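Local coordinates for FrpC operon protein (PDB 5EDF), which binds the RTX protein FrpC of Neisseria meningitidis, is iron-regulated and is thought to take part in adhesion, at residues N7-E10 against E16-V19; S128-Y133 against Y211-E216. One frame throughout, in Å; residues are numbered along the deposited sequence.

Contact 1 (N7-E10 against E16-V19); sequences NNPE and EHTV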
loop_
_atom_site.group_PDB
_atom_site.type_symbol
_atom_site.label_atom_id
_atom_site.label_comp_id
_atom_site.label_asym_id
_atom_site.label_seq_id
_atom_site.Cartn_x
_atom_site.Cartn_y
_atom_site.Cartn_z
ATOM N N ASN A 7 -17.804 -17.039 7.425
ATOM C CA ASN A 7 -18.137 -17.710 8.682
ATOM C C ASN A 7 -17.324 -17.246 9.888
ATOM O O ASN A 7 -17.519 -17.762 10.989
ATOM C CB ASN A 7 -17.902 -19.242 8.580
ATOM C CG ASN A 7 -18.700 -19.922 7.472
ATOM O OD1 ASN A 7 -19.816 -19.518 7.170
ATOM N ND2 ASN A 7 -18.122 -20.991 6.880
ATOM N N ASN A 8 -16.395 -16.311 9.705
ATOM C CA ASN A 8 -15.541 -15.854 10.811
ATOM C C ASN A 8 -16.182 -14.672 11.543
ATOM O O ASN A 8 -16.848 -13.862 10.917
ATOM C CB ASN A 8 -14.128 -15.482 10.336
ATOM C CG ASN A 8 -13.241 -16.692 10.081
ATOM O OD1 ASN A 8 -13.324 -17.708 10.765
ATOM N ND2 ASN A 8 -12.358 -16.569 9.077
ATOM N N PRO A 9 -15.927 -14.590 12.856
ATOM C CA PRO A 9 -16.451 -13.502 13.683
ATOM C C PRO A 9 -15.693 -12.207 13.443
ATOM O O PRO A 9 -14.585 -12.196 12.941
ATOM C CB PRO A 9 -16.198 -14.023 15.098
ATOM C CG PRO A 9 -14.929 -14.824 14.979
ATOM C CD PRO A 9 -15.114 -15.529 13.654
ATOM N N GLU A 10 -16.290 -11.102 13.841
ATOM C CA GLU A 10 -15.571 -9.827 13.903
ATOM C C GLU A 10 -14.262 -10.037 14.661
ATOM O O GLU A 10 -14.276 -10.604 15.737
ATOM C CB GLU A 10 -16.433 -8.815 14.661
ATOM C CG GLU A 10 -15.821 -7.435 14.714
ATOM C CD GLU A 10 -16.513 -6.475 15.651
ATOM O OE1 GLU A 10 -17.513 -6.828 16.318
ATOM O OE2 GLU A 10 -16.036 -5.332 15.762
ATOM N N GLU A 16 -6.881 -13.792 14.645
ATOM C CA GLU A 16 -7.491 -15.001 15.171
ATOM C C GLU A 16 -7.714 -16.068 14.124
ATOM O O GLU A 16 -7.833 -17.226 14.467
ATOM C CB GLU A 16 -8.846 -14.672 15.802
ATOM C CG GLU A 16 -8.803 -13.754 16.985
ATOM C CD GLU A 16 -8.919 -12.263 16.674
ATOM O OE1 GLU A 16 -8.720 -11.798 15.525
ATOM O OE2 GLU A 16 -9.235 -11.512 17.616
ATOM N N HIS A 17 -7.849 -15.658 12.868
ATOM C CA HIS A 17 -8.056 -16.536 11.751
ATOM C C HIS A 17 -7.250 -16.056 10.593
ATOM O O HIS A 17 -6.858 -14.871 10.550
ATOM C CB HIS A 17 -9.530 -16.506 11.321
ATOM C CG HIS A 17 -10.436 -17.086 12.331
ATOM N ND1 HIS A 17 -10.555 -18.449 12.476
ATOM C CD2 HIS A 17 -11.232 -16.517 13.257
ATOM C CE1 HIS A 17 -11.410 -18.694 13.454
ATOM N NE2 HIS A 17 -11.845 -17.546 13.942
ATOM N N THR A 18 -6.969 -16.966 9.686
ATOM C CA THR A 18 -6.355 -16.647 8.412
ATOM C C THR A 18 -7.263 -17.125 7.287
ATOM O O THR A 18 -8.119 -18.002 7.472
ATOM C CB THR A 18 -4.997 -17.284 8.269
ATOM O OG1 THR A 18 -5.140 -18.709 8.344
ATOM C CG2 THR A 18 -3.997 -16.841 9.366
ATOM N N VAL A 19 -7.038 -16.584 6.100
ATOM C CA VAL A 19 -7.641 -17.084 4.876
ATOM C C VAL A 19 -6.511 -17.442 3.894
ATOM O O VAL A 19 -5.590 -16.635 3.690
ATOM C CB VAL A 19 -8.642 -16.103 4.259
ATOM C CG1 VAL A 19 -9.245 -16.650 2.927
ATOM C CG2 VAL A 19 -9.744 -15.768 5.274
HETATM O O HOH W 1 -10.750 -18.788 7.826
#
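The amide nitrogen of Asn8, lying alongside CB of His17, is gripped by two acceptors. Asn8 ND2 gives one hydrogen bond to the backbone oxygen of Leu47 and another to a water at 3.0 Å, and that water in turn donates to Thr18 O over 2.8 Å. The water thus ties the side chain of Asn8 to the start of strand 18-23. With ND2 committed in this way, the other branch of the amide turns to the histidine: OD1 of Asn8 sits 3.2 Å above the His17 ring plane, over the ring centre. Amide and imidazole are stacked, their planes 22° apart. Asn8 OD1 comes within 3.3 Å of His17 ND1, but the angle is poor and this is not a hydrogen bond; the oxygen meets the ring as a whole, over its face. In both residues CG lies anti to the carbonyl carbon (chi1 -77° for Asn8 and -67° for His17), which directs the two flat groups at each other. Pro9 adds a small van der Waals contact, its CD 3.9 Å from His17 NE2 on an oblique approach. Asn7 and Asn8 together form a classic beta bulge opposite Trp46, while the His17 ring also meets Tyr32 edge-to-face. The direct contact is therefore one of dispersion and electrostatics, with directional bonding left to the water bridge. A carbonyl oxygen over an imidazole face would suit an electron-poor ring, so the partial negative charge of OD1 may modestly favour the protonated form of His17.

Contact 2 (S128-Y133 against Y211-E216); sequences SAYPEY and YHQQVE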
loop_
_atom_site.group_PDB
_atom_site.type_symbol
_atom_site.label_atom_id
_atom_site.label_comp_id
_atom_site.label_asym_id
_atom_site.label_seq_id
_atom_site.Cartn_x
_atom_site.Cartn_y
_atom_site.Cartn_z
ATOM N N SER A 128 19.833 10.884 -1.038
ATOM C CA SER A 128 18.867 9.963 -0.452
ATOM C C SER A 128 19.261 9.586 0.953
ATOM O O SER A 128 20.443 9.322 1.239
ATOM C CB SER A 128 18.778 8.704 -1.297
ATOM O OG SER A 128 17.928 7.758 -0.668
ATOM N N ALA A 129 18.274 9.501 1.843
ATOM C CA ALA A 129 18.494 9.082 3.208
ATOM C C ALA A 129 18.814 7.586 3.336
ATOM O O ALA A 129 19.236 7.146 4.394
ATOM C CB ALA A 129 17.267 9.415 4.067
ATOM N N TYR A 130 18.574 6.807 2.285
ATOM C CA TYR A 130 18.769 5.352 2.251
ATOM C C TYR A 130 19.601 5.086 0.999
ATOM O O TYR A 130 19.175 5.454 -0.097
ATOM C CB TYR A 130 17.428 4.614 2.114
ATOM C CG TYR A 130 16.465 4.881 3.222
ATOM C CD1 TYR A 130 16.366 4.012 4.306
ATOM C CD2 TYR A 130 15.615 5.962 3.177
ATOM C CE1 TYR A 130 15.445 4.252 5.309
ATOM C CE2 TYR A 130 14.766 6.233 4.162
ATOM C CZ TYR A 130 14.652 5.374 5.244
ATOM O OH TYR A 130 13.748 5.642 6.243
ATOM N N PRO A 131 20.802 4.515 1.108
ATOM C CA PRO A 131 21.646 4.433 -0.085
ATOM C C PRO A 131 21.077 3.560 -1.210
ATOM O O PRO A 131 21.331 3.842 -2.370
ATOM C CB PRO A 131 22.971 3.881 0.453
ATOM C CG PRO A 131 22.636 3.238 1.733
ATOM C CD PRO A 131 21.480 3.977 2.312
ATOM N N GLU A 132 20.293 2.546 -0.842
ATOM C CA GLU A 132 19.588 1.693 -1.812
ATOM C C GLU A 132 18.416 2.342 -2.549
ATOM O O GLU A 132 17.901 1.753 -3.484
ATOM C CB GLU A 132 19.130 0.399 -1.122
ATOM C CG GLU A 132 17.889 0.459 -0.194
ATOM C CD GLU A 132 18.124 1.002 1.230
ATOM O OE1 GLU A 132 19.219 1.518 1.546
ATOM O OE2 GLU A 132 17.166 0.930 2.042
ATOM N N TYR A 133 17.990 3.523 -2.115
ATOM C CA TYR A 133 17.062 4.309 -2.873
ATOM C C TYR A 133 17.768 5.452 -3.550
ATOM O O TYR A 133 18.568 6.153 -2.923
ATOM C CB TYR A 133 15.961 4.908 -1.987
ATOM C CG TYR A 133 14.846 3.968 -1.607
ATOM C CD1 TYR A 133 13.648 3.963 -2.303
ATOM C CD2 TYR A 133 14.975 3.085 -0.541
ATOM C CE1 TYR A 133 12.637 3.115 -1.965
ATOM C CE2 TYR A 133 13.961 2.224 -0.206
ATOM C CZ TYR A 133 12.786 2.242 -0.927
ATOM O OH TYR A 133 11.746 1.375 -0.578
ATOM N N TYR A 211 7.042 3.301 5.411
ATOM C CA TYR A 211 5.767 2.646 5.081
ATOM C C TYR A 211 6.055 1.471 4.166
ATOM O O TYR A 211 5.541 0.358 4.412
ATOM C CB TYR A 211 4.828 3.687 4.460
ATOM C CG TYR A 211 3.382 3.241 4.268
ATOM C CD1 TYR A 211 2.358 3.893 4.903
ATOM C CD2 TYR A 211 3.070 2.171 3.434
ATOM C CE1 TYR A 211 1.038 3.511 4.719
ATOM C CE2 TYR A 211 1.764 1.778 3.262
ATOM C CZ TYR A 211 0.740 2.441 3.906
ATOM O OH TYR A 211 -0.560 1.979 3.679
ATOM N N HIS A 212 6.833 1.693 3.118
ATOM C CA HIS A 212 7.088 0.612 2.189
ATOM C C HIS A 212 7.826 -0.548 2.817
ATOM O O HIS A 212 7.508 -1.702 2.523
ATOM C CB HIS A 212 7.790 1.084 0.921
ATOM C CG HIS A 212 7.824 0.020 -0.102
ATOM N ND1 HIS A 212 6.659 -0.547 -0.592
ATOM C CD2 HIS A 212 8.844 -0.644 -0.683
ATOM C CE1 HIS A 212 6.972 -1.531 -1.402
ATOM N NE2 HIS A 212 8.296 -1.605 -1.493
ATOM N N GLN A 213 8.764 -0.272 3.718
ATOM C CA GLN A 213 9.452 -1.344 4.414
ATOM C C GLN A 213 8.451 -2.178 5.211
ATOM O O GLN A 213 8.570 -3.406 5.291
ATOM C CB GLN A 213 10.546 -0.779 5.338
ATOM C CG GLN A 213 11.716 -0.208 4.592
ATOM C CD GLN A 213 12.706 0.551 5.477
ATOM O OE1 GLN A 213 12.357 1.066 6.533
ATOM N NE2 GLN A 213 13.921 0.667 5.007
ATOM N N GLN A 214 7.465 -1.527 5.830
ATOM C CA GLN A 214 6.430 -2.252 6.551
ATOM C C GLN A 214 5.584 -3.115 5.606
ATOM O O GLN A 214 5.259 -4.232 5.925
ATOM C CB GLN A 214 5.560 -1.287 7.351
ATOM C CG GLN A 214 6.353 -0.600 8.477
ATOM C CD GLN A 214 5.643 0.623 8.996
ATOM O OE1 GLN A 214 4.417 0.701 8.952
ATOM N NE2 GLN A 214 6.401 1.593 9.474
ATOM N N VAL A 215 5.285 -2.600 4.412
ATOM C CA VAL A 215 4.520 -3.349 3.415
ATOM C C VAL A 215 5.323 -4.568 2.961
ATOM O O VAL A 215 4.766 -5.657 2.846
ATOM C CB VAL A 215 4.127 -2.476 2.230
ATOM C CG1 VAL A 215 3.509 -3.326 1.141
ATOM C CG2 VAL A 215 3.171 -1.404 2.679
ATOM N N GLU A 216 6.620 -4.413 2.721
ATOM C CA GLU A 216 7.460 -5.527 2.278
ATOM C C GLU A 216 7.461 -6.620 3.347
ATOM O O GLU A 216 7.292 -7.788 3.040
ATOM C CB GLU A 216 8.892 -5.046 2.060
ATOM C CG GLU A 216 9.068 -4.110 0.926
ATOM C CD GLU A 216 10.505 -3.696 0.729
ATOM O OE1 GLU A 216 11.066 -2.941 1.567
ATOM O OE2 GLU A 216 11.054 -4.126 -0.299
HETATM O O HOH W 2 13.201 3.374 7.734
HETATM O O HOH W 3 14.837 -0.498 2.342
HETATM O O HOH W 4 12.250 -0.526 1.145
#
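Direct touches between Tyr130 and Tyr133 of the loop and the helix segment 211-216 are few. Tyr133 OH comes to the edge of the His212 ring, near its plane, 3.5 Å from CD2. His212 CG is anti to its own backbone N (chi1 -170°), which swings the imidazole out to this hydroxyl, while ND1 is hydrogen-bonded to Tyr193. Gln213, extended beyond CG, brings NE2 obliquely to 3.9 Å from Tyr130 CE1, the amide nearly perpendicular to the tyrosine ring at 87°.

Water supplies the directional bonds. One molecule joins Tyr130 OH to Gln213 OE1, to which it donates at 2.7 Å; a second accepts from Gln213 NE2 and donates to Glu132 OE2. Both ends of the glutamine amide are thereby held. A third water bridges Tyr133 OH, 2.6 Å away, to Glu216 OE1; the other oxygen of that carboxylate forms a salt bridge with Lys155.

Within the loop, a type I turn is closed by Tyr133 N donating to Tyr130 O at 3.0 Å, and the turn presents both tyrosines to the helix.

The turn leads from strand 124-126, at one end of the nine-stranded antiparallel sheet, into strand 133-138. Tyr133 packs on Val209 of helix 205-224 and Tyr153 of strand 150-155, His212 rests on Val182 of strand 178-186, and Tyr211 and Val215 lie on Leu76 of strand 73-77, the opposite end of the sheet.

Contact 1 and contact 2 follow one another along the chain and do not touch, their centres being about 32 Å apart. Contact 1 lies farther out, about 22 Å from the chain centre, and joins neighbouring stretches at the start of a small three-stranded sheet. Contact 2, at about 13 Å, brings together parts far apart in sequence, a hairpin turn of the large sheet and helix 205-224. Both are partly buried and rely on water for their cross-bonds. In contact 1 a flat amide-histidine stack carries the contact and one water supplements it, whereas in contact 2 three waters span a wider gap and a histidine is met at its edge.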